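Local coordinates for protein lectin 2 (Agrocybe aegerita, PDB 4TQJ) that is a fungal lectin that specifically recognises N-acetylglucosamine at the non-reducing terminus of sugar chains, at residues 339-344 and 396-401. The protein carries 1 engineered substitution. Residues are numbered along the deposited sequence; the frame is centred on the assembly and turned at random.
Sequences RRFVVD and CWMANL
Phe341 faces Met398 and Arg339 faces Cys396 across two nearly parallel strands, 339-343 and 396-399, whose axes come within 8.6 Å and run at 10° to each other in the same direction, a spacing bridged by side chains. Met398 folds over one face of the Phe341 ring: Met398 CG touches Phe341 CD1 at 3.4 Å and makes a CH-pi contact with the ring, and the bend at chi2 (-58°) places SD above the ring centre, 4.3 Å from the centroid, a Met-aromatic contact. A flexible, polarisable thioether suits a flat aromatic partner. Val343 extends the apolar layer, its branch CG2 reaching Met398 CG. In this beta-propeller, 339-343 is the first strand of one four-stranded blade, while 395-399, pairing with strand 20-25, joins the chain's C-terminal end to the blade of its N-terminal strands and so closes the ring. Near the N-terminal ends of the strands the long, extended Arg339 spans the gap, its CD 3.5 Å from Cys396 CB, and the compact thiol SG lies 3.6 Å above the guanidinium plane, toward its rim. Water 1 accepts from Arg339 NE (2.9 Å) and Cys396 N; Arg339 NH1 donates to Trp389 O. Beyond the strands, water 2 links Asp344 O to Asn400 ND2.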
ATOM      1  N   ARG A 339     -11.911  21.939  -0.548  1.00 21.65           N
ATOM      2  CA  ARG A 339     -11.376  21.038  -1.554  1.00 16.75           C
ATOM      3  C   ARG A 339     -12.249  19.803  -1.621  1.00 16.44           C
ATOM      4  O   ARG A 339     -12.532  19.186  -0.601  1.00 17.38           O
ATOM      5  CB  ARG A 339      -9.939  20.654  -1.211  1.00 20.95           C
ATOM      6  CG  ARG A 339      -8.922  21.765  -1.433  1.00 19.92           C
ATOM      7  CD  ARG A 339      -7.503  21.282  -1.136  1.00 21.53           C
ATOM      8  NE  ARG A 339      -6.494  22.295  -1.461  1.00 24.17           N
ATOM      9  CZ  ARG A 339      -6.008  23.180  -0.594  1.00 19.49           C
ATOM     10  NH1 ARG A 339      -6.429  23.179   0.658  1.00 20.55           N
ATOM     11  NH2 ARG A 339      -5.092  24.065  -0.978  1.00 21.84           N
ATOM     12  N   ARG A 340     -12.688  19.441  -2.820  1.00 16.80           N
ATOM     13  CA  ARG A 340     -13.443  18.203  -2.980  1.00 17.90           C
ATOM     14  C   ARG A 340     -12.789  17.249  -3.980  1.00 17.24           C
ATOM     15  O   ARG A 340     -12.174  17.687  -4.955  1.00 15.80           O
ATOM     16  CB  ARG A 340     -14.903  18.497  -3.343  1.00 13.42           C
ATOM     17  CG  ARG A 340     -15.715  19.022  -2.142  1.00 15.19           C
ATOM     18  CD  ARG A 340     -16.933  19.817  -2.588  1.00 13.33           C
ATOM     19  NE  ARG A 340     -16.543  21.136  -3.088  1.00 15.71           N
ATOM     20  CZ  ARG A 340     -17.401  22.040  -3.550  1.00 16.14           C
ATOM     21  NH1 ARG A 340     -18.692  21.769  -3.575  1.00 12.88           N
ATOM     22  NH2 ARG A 340     -16.968  23.214  -3.988  1.00 18.82           N
ATOM     23  N   PHE A 341     -12.911  15.952  -3.704  1.00 13.63           N
ATOM     24  CA  PHE A 341     -12.299  14.918  -4.527  1.00 12.80           C
ATOM     25  C   PHE A 341     -13.266  13.768  -4.742  1.00 10.83           C
ATOM     26  O   PHE A 341     -14.112  13.466  -3.889  1.00 11.93           O
ATOM     27  CB  PHE A 341     -11.023  14.364  -3.873  1.00 15.26           C
ATOM     28  CG  PHE A 341     -10.096  15.421  -3.324  1.00 16.36           C
ATOM     29  CD1 PHE A 341      -8.998  15.838  -4.046  1.00 14.85           C
ATOM     30  CD2 PHE A 341     -10.325  15.991  -2.072  1.00 15.76           C
ATOM     31  CE1 PHE A 341      -8.129  16.807  -3.529  1.00 18.75           C
ATOM     32  CE2 PHE A 341      -9.468  16.958  -1.559  1.00 15.74           C
ATOM     33  CZ  PHE A 341      -8.363  17.357  -2.287  1.00 15.80           C
ATOM     34  N   VAL A 342     -13.129  13.126  -5.889  1.00 10.67           N
ATOM     35  CA  VAL A 342     -13.894  11.932  -6.210  1.00 10.19           C
ATOM     36  C   VAL A 342     -12.881  10.841  -6.555  1.00  8.98           C
ATOM     37  O   VAL A 342     -12.329  10.816  -7.658  1.00 11.71           O
ATOM     38  CB  VAL A 342     -14.865  12.178  -7.375  1.00 12.67           C
ATOM     39  CG1 VAL A 342     -15.743  10.951  -7.603  1.00  7.54           C
ATOM     40  CG2 VAL A 342     -15.719  13.446  -7.113  1.00  9.07           C
ATOM     41  N   VAL A 343     -12.611   9.969  -5.584  1.00 10.59           N
ATOM     42  CA  VAL A 343     -11.562   8.950  -5.696  1.00 10.67           C
ATOM     43  C   VAL A 343     -11.914   7.712  -4.875  1.00 11.87           C
ATOM     44  O   VAL A 343     -12.631   7.805  -3.900  1.00 12.14           O
ATOM     45  CB  VAL A 343     -10.178   9.477  -5.199  1.00 12.11           C
ATOM     46  CG1 VAL A 343      -9.623  10.574  -6.112  1.00 11.48           C
ATOM     47  CG2 VAL A 343     -10.259   9.949  -3.763  1.00 11.42           C
ATOM     48  N   ASP A 344     -11.389   6.556  -5.260  1.00 12.43           N
ATOM     49  CA  ASP A 344     -11.611   5.341  -4.493  1.00 11.63           C
ATOM     50  C   ASP A 344     -10.753   5.399  -3.232  1.00 11.81           C
ATOM     51  O   ASP A 344      -9.528   5.544  -3.302  1.00 11.98           O
ATOM     52  CB  ASP A 344     -11.254   4.105  -5.331  1.00 10.31           C
ATOM     53  CG  ASP A 344     -11.735   2.809  -4.708  1.00 15.32           C
ATOM     54  OD1 ASP A 344     -12.603   2.877  -3.805  1.00 11.05           O
ATOM     55  OD2 ASP A 344     -11.246   1.720  -5.130  1.00 11.87           O
ATOM     56  N   CYS A 396      -3.160  20.656  -1.873  1.00 15.65           N
ATOM     57  CA  CYS A 396      -3.519  19.311  -1.430  1.00 16.33           C
ATOM     58  C   CYS A 396      -3.899  18.450  -2.602  1.00 18.88           C
ATOM     59  O   CYS A 396      -4.603  18.891  -3.514  1.00 19.00           O
ATOM     60  CB  CYS A 396      -4.720  19.339  -0.497  1.00 23.60           C
ATOM     61  SG  CYS A 396      -4.382  19.991   1.088  1.00 26.69           S
ATOM     62  N   TRP A 397      -3.460  17.204  -2.559  1.00 15.47           N
ATOM     63  CA  TRP A 397      -3.779  16.251  -3.595  1.00 13.50           C
ATOM     64  C   TRP A 397      -4.194  14.937  -2.939  1.00 18.41           C
ATOM     65  O   TRP A 397      -3.773  14.625  -1.817  1.00 19.17           O
ATOM     66  CB  TRP A 397      -2.541  15.946  -4.439  1.00 14.89           C
ATOM     67  CG  TRP A 397      -1.856  17.090  -5.154  1.00 17.90           C
ATOM     68  CD1 TRP A 397      -0.556  17.494  -4.988  1.00 15.34           C
ATOM     69  CD2 TRP A 397      -2.399  17.918  -6.193  1.00 15.11           C
ATOM     70  NE1 TRP A 397      -0.267  18.526  -5.844  1.00 13.27           N
ATOM     71  CE2 TRP A 397      -1.379  18.807  -6.594  1.00 14.64           C
ATOM     72  CE3 TRP A 397      -3.651  17.998  -6.818  1.00 16.78           C
ATOM     73  CZ2 TRP A 397      -1.573  19.765  -7.585  1.00 18.03           C
ATOM     74  CZ3 TRP A 397      -3.844  18.951  -7.799  1.00 13.91           C
ATOM     75  CH2 TRP A 397      -2.812  19.825  -8.172  1.00 17.37           C
ATOM     76  N   MET A 398      -5.001  14.157  -3.644  1.00 15.78           N
ATOM     77  CA  MET A 398      -5.095  12.734  -3.355  1.00 19.48           C
ATOM     78  C   MET A 398      -4.053  12.039  -4.234  1.00 15.23           C
ATOM     79  O   MET A 398      -3.808  12.473  -5.357  1.00 15.51           O
ATOM     80  CB  MET A 398      -6.498  12.196  -3.651  1.00 16.61           C
ATOM     81  CG  MET A 398      -7.616  12.902  -2.880  1.00 14.46           C
ATOM     82  SD  MET A 398      -7.434  12.831  -1.078  1.00 21.81           S
ATOM     83  CE  MET A 398      -7.393  11.065  -0.776  1.00 15.76           C
ATOM     84  N   ALA A 399      -3.432  10.980  -3.714  1.00 15.65           N
ATOM     85  CA  ALA A 399      -2.452  10.198  -4.469  1.00 15.72           C
ATOM     86  C   ALA A 399      -2.299   8.810  -3.853  1.00 14.73           C
ATOM     87  O   ALA A 399      -2.552   8.630  -2.673  1.00 15.31           O
ATOM     88  CB  ALA A 399      -1.106  10.906  -4.494  1.00 19.09           C
ATOM     89  N   ASN A 400      -1.908   7.827  -4.656  1.00 16.41           N
ATOM     90  CA  ASN A 400      -1.598   6.507  -4.120  1.00 18.66           C
ATOM     91  C   ASN A 400      -0.105   6.424  -3.828  1.00 22.84           C
ATOM     92  O   ASN A 400       0.722   6.232  -4.723  1.00 22.00           O
ATOM     93  CB  ASN A 400      -2.037   5.397  -5.075  1.00 19.19           C
ATOM     94  CG  ASN A 400      -3.491   5.545  -5.512  1.00 20.92           C
ATOM     95  OD1 ASN A 400      -3.785   6.211  -6.502  1.00 19.57           O
ATOM     96  ND2 ASN A 400      -4.399   4.925  -4.774  1.00 15.69           N
ATOM     97  N   LEU A 401       0.242   6.604  -2.565  1.00 20.53           N
ATOM     98  CA  LEU A 401       1.640   6.579  -2.171  1.00 20.86           C
ATOM     99  C   LEU A 401       2.281   5.245  -2.510  1.00 24.70           C
ATOM    100  O   LEU A 401       3.440   5.189  -2.888  1.00 25.25           O
ATOM    101  CB  LEU A 401       1.756   6.883  -0.685  1.00 20.69           C
ATOM    102  CG  LEU A 401       1.360   8.338  -0.447  1.00 18.11           C
ATOM    103  CD1 LEU A 401       1.239   8.635   1.025  1.00 19.89           C
ATOM    104  CD2 LEU A 401       2.396   9.237  -1.101  1.00 27.14           C
TER
HETATM  105  O   HOH W   1      -4.799  22.459  -3.817  1.00 18.95           O
HETATM  106  O   HOH W   2      -7.263   4.798  -5.357  1.00 12.57           O